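Local coordinates for protein succinate-semialdehyde dehydrogenase (NAD(P)(+)) (Marinobacter aquaeolei, PDB 3RH9) that probably oxidises succinate semialdehyde to succinate with NAD(P)+ as the hydride acceptor, as a member of the aldehyde dehydrogenase family, at residues 227-232 and 472-477; 118-123 and 167-172; 59-64 and 175-180. One frame throughout, in Å; residues are numbered along the deposited sequence.

Contact 1 (227-232 and 472-477)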
loop_
_atom_site.group_PDB
_atom_site.type_symbol
_atom_site.label_atom_id
_atom_site.label_comp_id
_atom_site.label_asym_id
_atom_site.label_seq_id
_atom_site.Cartn_x
_atom_site.Cartn_y
_atom_site.Cartn_z
ATOM N N VAL A 227 3.220 15.072 -6.942
ATOM C CA VAL A 227 2.578 14.535 -5.750
ATOM C C VAL A 227 2.481 13.019 -5.829
ATOM O O VAL A 227 1.446 12.482 -6.173
ATOM C CB VAL A 227 1.200 15.148 -5.505
ATOM C CG1 VAL A 227 0.638 14.648 -4.207
ATOM C CG2 VAL A 227 1.317 16.635 -5.453
ATOM N N PRO A 228 3.578 12.325 -5.511
ATOM C CA PRO A 228 3.671 10.871 -5.648
ATOM C C PRO A 228 2.765 10.126 -4.683
ATOM O O PRO A 228 2.421 8.982 -4.936
ATOM C CB PRO A 228 5.124 10.584 -5.289
ATOM C CG PRO A 228 5.816 11.882 -5.394
ATOM C CD PRO A 228 4.831 12.904 -5.021
HETATM N N MSE A 229 2.399 10.761 -3.580
HETATM C CA MSE A 229 1.600 10.089 -2.581
HETATM C C MSE A 229 0.471 10.933 -2.016
HETATM O O MSE A 229 0.639 12.115 -1.741
HETATM C CB MSE A 229 2.475 9.595 -1.441
HETATM C CG MSE A 229 1.703 9.358 -0.174
HETATM SE SE MSE A 229 2.592 8.058 0.953
HETATM C CE MSE A 229 1.087 7.585 2.117
ATOM N N LEU A 230 -0.674 10.288 -1.822
ATOM C CA LEU A 230 -1.815 10.903 -1.187
ATOM C C LEU A 230 -2.174 10.172 0.099
ATOM O O LEU A 230 -2.293 8.947 0.108
ATOM C CB LEU A 230 -3.004 10.867 -2.132
ATOM C CG LEU A 230 -3.213 12.116 -2.981
ATOM C CD1 LEU A 230 -2.131 12.231 -4.024
ATOM C CD2 LEU A 230 -4.575 12.045 -3.622
ATOM N N SER A 231 -2.337 10.921 1.187
ATOM C CA SER A 231 -2.851 10.347 2.422
ATOM C C SER A 231 -4.231 10.938 2.719
ATOM O O SER A 231 -4.349 12.108 3.077
ATOM C CB SER A 231 -1.884 10.567 3.591
ATOM O OG SER A 231 -2.334 9.899 4.763
ATOM N N PHE A 232 -5.263 10.109 2.558
ATOM C CA PHE A 232 -6.655 10.550 2.656
ATOM C C PHE A 232 -7.465 9.814 3.740
ATOM O O PHE A 232 -7.548 8.583 3.757
ATOM C CB PHE A 232 -7.353 10.411 1.290
ATOM C CG PHE A 232 -8.857 10.514 1.356
ATOM C CD1 PHE A 232 -9.641 9.397 1.677
ATOM C CD2 PHE A 232 -9.496 11.724 1.101
ATOM C CE1 PHE A 232 -11.033 9.496 1.748
ATOM C CE2 PHE A 232 -10.892 11.824 1.167
ATOM C CZ PHE A 232 -11.655 10.709 1.489
ATOM N N PHE A 472 6.654 4.599 8.524
ATOM C CA PHE A 472 7.110 4.177 7.196
ATOM C C PHE A 472 6.135 4.469 6.053
ATOM O O PHE A 472 6.362 4.043 4.926
ATOM C CB PHE A 472 7.485 2.686 7.184
ATOM C CG PHE A 472 8.821 2.404 7.789
ATOM C CD1 PHE A 472 8.962 2.275 9.154
ATOM C CD2 PHE A 472 9.946 2.284 6.992
ATOM C CE1 PHE A 472 10.192 2.032 9.710
ATOM C CE2 PHE A 472 11.182 2.036 7.546
ATOM C CZ PHE A 472 11.302 1.917 8.906
ATOM N N GLU A 473 5.063 5.189 6.336
ATOM C CA GLU A 473 4.077 5.472 5.309
ATOM C C GLU A 473 4.623 6.391 4.224
ATOM O O GLU A 473 4.467 6.117 3.032
ATOM C CB GLU A 473 2.831 6.099 5.933
ATOM C CG GLU A 473 1.955 5.114 6.698
ATOM C CD GLU A 473 0.850 4.535 5.832
ATOM O OE1 GLU A 473 1.160 3.953 4.752
ATOM O OE2 GLU A 473 -0.335 4.676 6.238
ATOM N N PHE A 474 5.261 7.480 4.635
ATOM C CA PHE A 474 5.712 8.480 3.678
ATOM C C PHE A 474 7.128 8.311 3.148
ATOM O O PHE A 474 7.742 9.282 2.722
ATOM C CB PHE A 474 5.537 9.874 4.265
ATOM C CG PHE A 474 4.120 10.194 4.571
ATOM C CD1 PHE A 474 3.617 10.004 5.847
ATOM C CD2 PHE A 474 3.267 10.630 3.569
ATOM C CE1 PHE A 474 2.307 10.285 6.129
ATOM C CE2 PHE A 474 1.951 10.902 3.844
ATOM C CZ PHE A 474 1.471 10.732 5.127
ATOM N N VAL A 475 7.646 7.091 3.159
ATOM C CA VAL A 475 8.962 6.854 2.586
ATOM C C VAL A 475 8.938 5.784 1.493
ATOM O O VAL A 475 8.074 4.904 1.488
ATOM C CB VAL A 475 9.969 6.480 3.666
ATOM C CG1 VAL A 475 10.286 7.693 4.501
ATOM C CG2 VAL A 475 9.416 5.358 4.542
ATOM N N GLU A 476 9.879 5.896 0.552
ATOM C CA GLU A 476 10.111 4.861 -0.462
ATOM C C GLU A 476 11.379 4.111 -0.093
ATOM O O GLU A 476 12.426 4.720 0.081
ATOM C CB GLU A 476 10.302 5.486 -1.846
ATOM C CG GLU A 476 9.060 6.073 -2.499
ATOM C CD GLU A 476 8.114 4.996 -2.990
ATOM O OE1 GLU A 476 8.269 3.838 -2.533
ATOM O OE2 GLU A 476 7.211 5.308 -3.813
ATOM N N ALA A 477 11.299 2.800 0.054
ATOM C CA ALA A 477 12.492 2.052 0.390
ATOM C C ALA A 477 13.336 1.947 -0.866
ATOM O O ALA A 477 12.808 1.832 -1.959
ATOM C CB ALA A 477 12.145 0.688 0.930
#
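M229, a selenomethionine in the deposited chain, reaches across to the F474 ring in a Met-aromatic contact. Its SE lies 3.7 Å from F474 CD2 and 4.6 Å from the ring centroid, in an oblique approach 46° off the ring normal. With CG anti to the backbone N (chi1 159°) and the rest of the chain extended, the side chain crosses F474 almost perpendicularly, and its CE methyl continues to 3.8 Å from F474 CE2. S231 meets the ring differently: its CB sits at the edge, near the ring plane, 3.7 Å from CZ of F474.

The close packing belongs to this buried trio. At the partly exposed margin, E473 turns its carbonyl O, hydrogen-bonded to K252, to M229 SE, while its CB stays 4.5 Å from M229 CE. Helix 162-174 borders F474 through A170, A171 and A174. With F474 cut back to an alanine, M229 SE and S231 CB would probably face a gap between strand 229-233 and that helix.

S231 OG is hydrogen-bonded to K167, and the S231 side chain lies about 7 Å from that of E256, the predicted active-site residue. Dispersion thus carries the contact, which rests on shape rather than directed bonds.

Contact 2 (118-123 and 167-172)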
loop_
_atom_site.group_PDB
_atom_site.type_symbol
_atom_site.label_atom_id
_atom_site.label_comp_id
_atom_site.label_asym_id
_atom_site.label_seq_id
_atom_site.Cartn_x
_atom_site.Cartn_y
_atom_site.Cartn_z
ATOM N N ASP A 118 5.003 13.842 19.332
ATOM C CA ASP A 118 5.931 13.390 20.342
ATOM C C ASP A 118 6.450 12.026 19.947
ATOM O O ASP A 118 7.642 11.758 20.010
ATOM C CB ASP A 118 5.271 13.313 21.722
ATOM C CG ASP A 118 6.282 13.042 22.828
ATOM O OD1 ASP A 118 7.321 13.745 22.897
ATOM O OD2 ASP A 118 6.052 12.116 23.624
ATOM N N TYR A 119 5.546 11.159 19.526
ATOM C CA TYR A 119 5.933 9.792 19.296
ATOM C C TYR A 119 6.871 9.717 18.099
ATOM O O TYR A 119 7.817 8.931 18.086
ATOM C CB TYR A 119 4.719 8.899 19.112
ATOM C CG TYR A 119 5.128 7.520 18.711
ATOM C CD1 TYR A 119 5.283 7.192 17.371
ATOM C CD2 TYR A 119 5.401 6.547 19.672
ATOM C CE1 TYR A 119 5.683 5.930 16.998
ATOM C CE2 TYR A 119 5.801 5.268 19.301
ATOM C CZ TYR A 119 5.942 4.976 17.962
ATOM O OH TYR A 119 6.331 3.722 17.575
ATOM N N CYS A 120 6.624 10.556 17.104
ATOM C CA CYS A 120 7.476 10.588 15.920
ATOM C C CYS A 120 8.850 11.186 16.173
ATOM O O CYS A 120 9.825 10.807 15.529
ATOM C CB CYS A 120 6.781 11.326 14.783
ATOM S SG CYS A 120 5.659 10.262 13.894
ATOM N N ALA A 121 8.931 12.127 17.102
ATOM C CA ALA A 121 10.229 12.655 17.495
ATOM C C ALA A 121 11.047 11.563 18.201
ATOM O O ALA A 121 12.221 11.349 17.889
ATOM C CB ALA A 121 10.070 13.878 18.374
ATOM N N LYS A 122 10.422 10.857 19.135
ATOM C CA LYS A 122 11.136 9.797 19.825
ATOM C C LYS A 122 11.572 8.692 18.887
ATOM O O LYS A 122 12.635 8.121 19.066
ATOM C CB LYS A 122 10.313 9.219 20.971
ATOM C CG LYS A 122 10.144 10.196 22.120
ATOM C CD LYS A 122 9.071 9.743 23.104
ATOM C CE LYS A 122 8.820 10.830 24.151
ATOM N NZ LYS A 122 7.893 10.335 25.206
ATOM N N HIS A 123 10.785 8.398 17.865
ATOM C CA HIS A 123 11.083 7.227 17.031
ATOM C C HIS A 123 11.570 7.507 15.611
ATOM O O HIS A 123 11.723 6.588 14.816
ATOM C CB HIS A 123 9.883 6.294 16.997
ATOM C CG HIS A 123 9.479 5.804 18.348
ATOM N ND1 HIS A 123 9.980 4.643 18.894
ATOM C CD2 HIS A 123 8.653 6.335 19.278
ATOM C CE1 HIS A 123 9.456 4.465 20.094
ATOM N NE2 HIS A 123 8.647 5.474 20.351
ATOM N N LYS A 167 -1.042 12.335 10.184
ATOM C CA LYS A 167 -0.424 12.307 8.874
ATOM C C LYS A 167 0.846 13.139 8.825
ATOM O O LYS A 167 1.817 12.758 8.185
ATOM C CB LYS A 167 -1.406 12.772 7.793
ATOM C CG LYS A 167 -2.674 11.961 7.699
ATOM C CD LYS A 167 -3.492 12.358 6.474
ATOM C CE LYS A 167 -4.813 11.612 6.440
ATOM N NZ LYS A 167 -4.609 10.141 6.368
ATOM N N LEU A 168 0.833 14.280 9.500
ATOM C CA LEU A 168 1.900 15.257 9.339
ATOM C C LEU A 168 3.119 14.904 10.175
ATOM O O LEU A 168 4.245 15.110 9.751
ATOM C CB LEU A 168 1.399 16.656 9.659
ATOM C CG LEU A 168 2.394 17.768 9.343
ATOM C CD1 LEU A 168 3.106 17.476 8.029
ATOM C CD2 LEU A 168 1.719 19.150 9.334
ATOM N N SER A 169 2.891 14.351 11.357
ATOM C CA SER A 169 3.977 13.830 12.172
ATOM C C SER A 169 4.805 12.776 11.433
ATOM O O SER A 169 6.031 12.756 11.542
ATOM C CB SER A 169 3.433 13.249 13.463
ATOM O OG SER A 169 2.369 12.358 13.192
ATOM N N ALA A 170 4.147 11.894 10.685
ATOM C CA ALA A 170 4.867 10.869 9.918
ATOM C C ALA A 170 5.529 11.456 8.670
ATOM O O ALA A 170 6.654 11.117 8.343
ATOM C CB ALA A 170 3.954 9.702 9.556
ATOM N N ALA A 171 4.837 12.358 7.995
ATOM C CA ALA A 171 5.379 12.985 6.803
ATOM C C ALA A 171 6.615 13.879 7.065
ATOM O O ALA A 171 7.543 13.918 6.244
ATOM C CB ALA A 171 4.279 13.758 6.082
ATOM N N LEU A 172 6.636 14.598 8.189
ATOM C CA LEU A 172 7.825 15.373 8.547
ATOM C C LEU A 172 8.966 14.438 8.929
ATOM O O LEU A 172 10.078 14.581 8.444
ATOM C CB LEU A 172 7.556 16.385 9.672
ATOM C CG LEU A 172 6.576 17.528 9.378
ATOM C CD1 LEU A 172 6.064 18.133 10.657
ATOM C CD2 LEU A 172 7.163 18.597 8.482
#
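C120 leans on the backbone of S169 where helices 103-123 and 162-174 draw close, their CA atoms being 6.1 Å apart at this pair. The thiol is directed there by its first torsion: SG stands anti to the carbonyl carbon of C120, beside the backbone N (chi1 -83°), which places it 3.4 Å from S169 O. The same sulfur is 3.8 Å from CB of S169 and 3.9 Å from the backbone N of A170, so it rests against a peptide group as much as against a side chain.

S169 presents mainly its CB to this sulfur. Its hydroxyl, held between the backbone N and the carbonyl carbon (chi1 50°), turns back along its own helix to hydrogen-bond the carbonyl O of A165. Small residues suit so close an approach: S169 and A170 put little bulk between the two backbones.

Around the same turn of helix 103-123, other side chains pair among themselves. K122 runs out almost fully extended to form a salt bridge with D118, NZ to OD2 at 3.0 Å, and R81 is a second partner of that carboxylate. H123 sets CD2 over one face of the Y119 ring, offset toward its rim, with E134 of the second subunit packing on both.

Helix 70-86 flanks the pair, its L77 touching C120 and L172, while F116 and F117 from helix 103-123 cover S169. From helix 162-174 itself, L168 packs on S178 and I180 of strand 178-181.

Contact 3 (59-64 and 175-180)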
loop_
_atom_site.group_PDB
_atom_site.type_symbol
_atom_site.label_atom_id
_atom_site.label_comp_id
_atom_site.label_asym_id
_atom_site.label_seq_id
_atom_site.Cartn_x
_atom_site.Cartn_y
_atom_site.Cartn_z
ATOM N N GLN A 59 7.626 21.183 -3.621
ATOM C CA GLN A 59 8.617 20.505 -4.454
ATOM C C GLN A 59 9.948 21.183 -4.236
ATOM O O GLN A 59 11.001 20.576 -4.320
ATOM C CB GLN A 59 8.217 20.559 -5.941
ATOM C CG GLN A 59 9.157 19.819 -6.873
ATOM C CD GLN A 59 9.306 18.331 -6.531
ATOM O OE1 GLN A 59 10.382 17.762 -6.682
ATOM N NE2 GLN A 59 8.227 17.704 -6.079
ATOM N N SER A 60 9.867 22.461 -3.921
ATOM C CA SER A 60 11.039 23.305 -3.801
ATOM C C SER A 60 11.670 23.098 -2.421
ATOM O O SER A 60 12.830 23.418 -2.203
ATOM C CB SER A 60 10.620 24.762 -4.045
ATOM O OG SER A 60 11.572 25.663 -3.544
ATOM N N ALA A 61 10.897 22.537 -1.499
ATOM C CA ALA A 61 11.407 22.197 -0.179
ATOM C C ALA A 61 11.922 20.767 -0.131
ATOM O O ALA A 61 12.597 20.386 0.829
ATOM C CB ALA A 61 10.339 22.407 0.888
ATOM N N LEU A 62 11.603 19.978 -1.158
ATOM C CA LEU A 62 12.009 18.569 -1.198
ATOM C C LEU A 62 13.495 18.465 -1.410
ATOM O O LEU A 62 14.004 18.896 -2.437
ATOM C CB LEU A 62 11.322 17.818 -2.333
ATOM C CG LEU A 62 11.657 16.322 -2.335
ATOM C CD1 LEU A 62 11.021 15.662 -1.129
ATOM C CD2 LEU A 62 11.199 15.646 -3.626
ATOM N N ARG A 63 14.209 17.885 -0.464
ATOM C CA ARG A 63 15.644 17.795 -0.662
ATOM C C ARG A 63 16.121 16.354 -0.676
ATOM O O ARG A 63 16.368 15.751 0.372
ATOM C CB ARG A 63 16.371 18.617 0.377
ATOM C CG ARG A 63 16.017 20.057 0.298
ATOM C CD ARG A 63 17.106 20.826 0.908
ATOM N NE ARG A 63 16.815 22.244 0.975
ATOM C CZ ARG A 63 17.510 23.065 1.748
ATOM N NH1 ARG A 63 18.502 22.567 2.491
ATOM N NH2 ARG A 63 17.211 24.362 1.792
ATOM N N LEU A 64 16.219 15.802 -1.884
ATOM C CA LEU A 64 16.549 14.400 -2.038
ATOM C C LEU A 64 18.032 14.226 -1.793
ATOM O O LEU A 64 18.459 13.520 -0.880
ATOM C CB LEU A 64 16.128 13.890 -3.422
ATOM C CG LEU A 64 14.602 13.704 -3.534
ATOM C CD1 LEU A 64 14.176 12.988 -4.817
ATOM C CD2 LEU A 64 14.056 12.974 -2.293
ATOM N N GLY A 175 10.687 13.638 5.958
ATOM C CA GLY A 175 11.245 14.696 5.142
ATOM C C GLY A 175 10.349 15.022 3.961
ATOM O O GLY A 175 10.817 15.532 2.949
ATOM N N CYS A 176 9.056 14.723 4.086
ATOM C CA CYS A 176 8.103 14.951 2.996
ATOM C C CYS A 176 7.403 16.281 3.118
ATOM O O CYS A 176 6.627 16.476 4.038
ATOM C CB CYS A 176 7.048 13.838 2.948
ATOM S SG CYS A 176 7.654 12.355 2.138
ATOM N N PRO A 177 7.682 17.204 2.190
ATOM C CA PRO A 177 6.883 18.434 2.142
ATOM C C PRO A 177 5.439 18.061 1.822
ATOM O O PRO A 177 5.185 17.114 1.082
ATOM C CB PRO A 177 7.513 19.225 0.983
ATOM C CG PRO A 177 8.874 18.612 0.768
ATOM C CD PRO A 177 8.712 17.165 1.137
ATOM N N SER A 178 4.488 18.783 2.384
ATOM C CA SER A 178 3.105 18.397 2.208
ATOM C C SER A 178 2.203 19.563 1.811
ATOM O O SER A 178 2.477 20.722 2.109
ATOM C CB SER A 178 2.592 17.708 3.474
ATOM O OG SER A 178 2.922 18.451 4.635
ATOM N N VAL A 179 1.131 19.229 1.111
ATOM C CA VAL A 179 0.099 20.178 0.765
ATOM C C VAL A 179 -1.136 19.714 1.514
ATOM O O VAL A 179 -1.525 18.552 1.395
ATOM C CB VAL A 179 -0.153 20.147 -0.731
ATOM C CG1 VAL A 179 -1.368 20.975 -1.078
ATOM C CG2 VAL A 179 1.063 20.629 -1.471
ATOM N N ILE A 180 -1.738 20.595 2.311
ATOM C CA ILE A 180 -2.777 20.165 3.254
ATOM C C ILE A 180 -4.185 20.686 2.972
ATOM O O ILE A 180 -4.376 21.892 2.820
ATOM C CB ILE A 180 -2.400 20.513 4.694
ATOM C CG1 ILE A 180 -1.156 19.715 5.101
ATOM C CG2 ILE A 180 -3.594 20.236 5.628
ATOM C CD1 ILE A 180 -0.731 19.864 6.547
#
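P177 and L62 form the main apolar contact, crossing at about a right angle. CD1 of L62 comes to 3.6 Å from P177 CD, while CB of the same leucine stands 4.0 Å from CG of the proline. The leucine reaches there because its CG is anti to its backbone N (chi1 -176°), from where the second torsion (69°) turns CD1 toward the CD edge of the proline ring. A61 supplies a further, lighter touch, its CB lying 4.1 Å from P177 CG.

The proline also packs on main chain. Its CG lies 3.6 Å from L62 N and 3.8 Å from A61 C, so the ring is set against the peptide linking A61 to L62. This part of the chain carries a weak backbone bond from L62 N to Q59 O, and A61 O accepts a hydrogen bond from W68 NE1.

On the other side, G175 ends helix 162-174 in a Schellman motif. Its positive phi of 84° would push a CB against the carbonyl O of the residue before, a conformation suited to glycine. The chain then passes through P177 into strand 178-181. Strand 151-154, helix 162-174 and strand 178-181 make a beta-alpha-beta crossover between adjacent parallel strands, consistent with the Rossmann-type nucleotide-binding domain of aldehyde dehydrogenases.

Backbone hydrogen bonds hold the strand side in its sheet, P177 and V179 pairing with T151, and S178 with M206. A cation-pi contact joins R63 to W68, and next to it L64 packs on R436 of the second subunit.

How the contacts relate
All three contacts are buried, but contact 3 lies farther out, its centre about 23 Å from that of the chain against 17 and 16 Å for contacts 1 and 2. Helix 162-174 unites them: it forms one side of contact 2, backs the aromatic ring of contact 1, and leads into segment 175-180 of contact 3, where A171 O probably accepts a bond from C176 N. Contacts 1 and 3 both reach the six-stranded mixed sheet. The chemistry differs accordingly: selenium, borne by a strand of the sheet, against an aromatic ring; a thiol against a backbone carbonyl between helices; and aliphatic carbons against a proline ring toward the periphery.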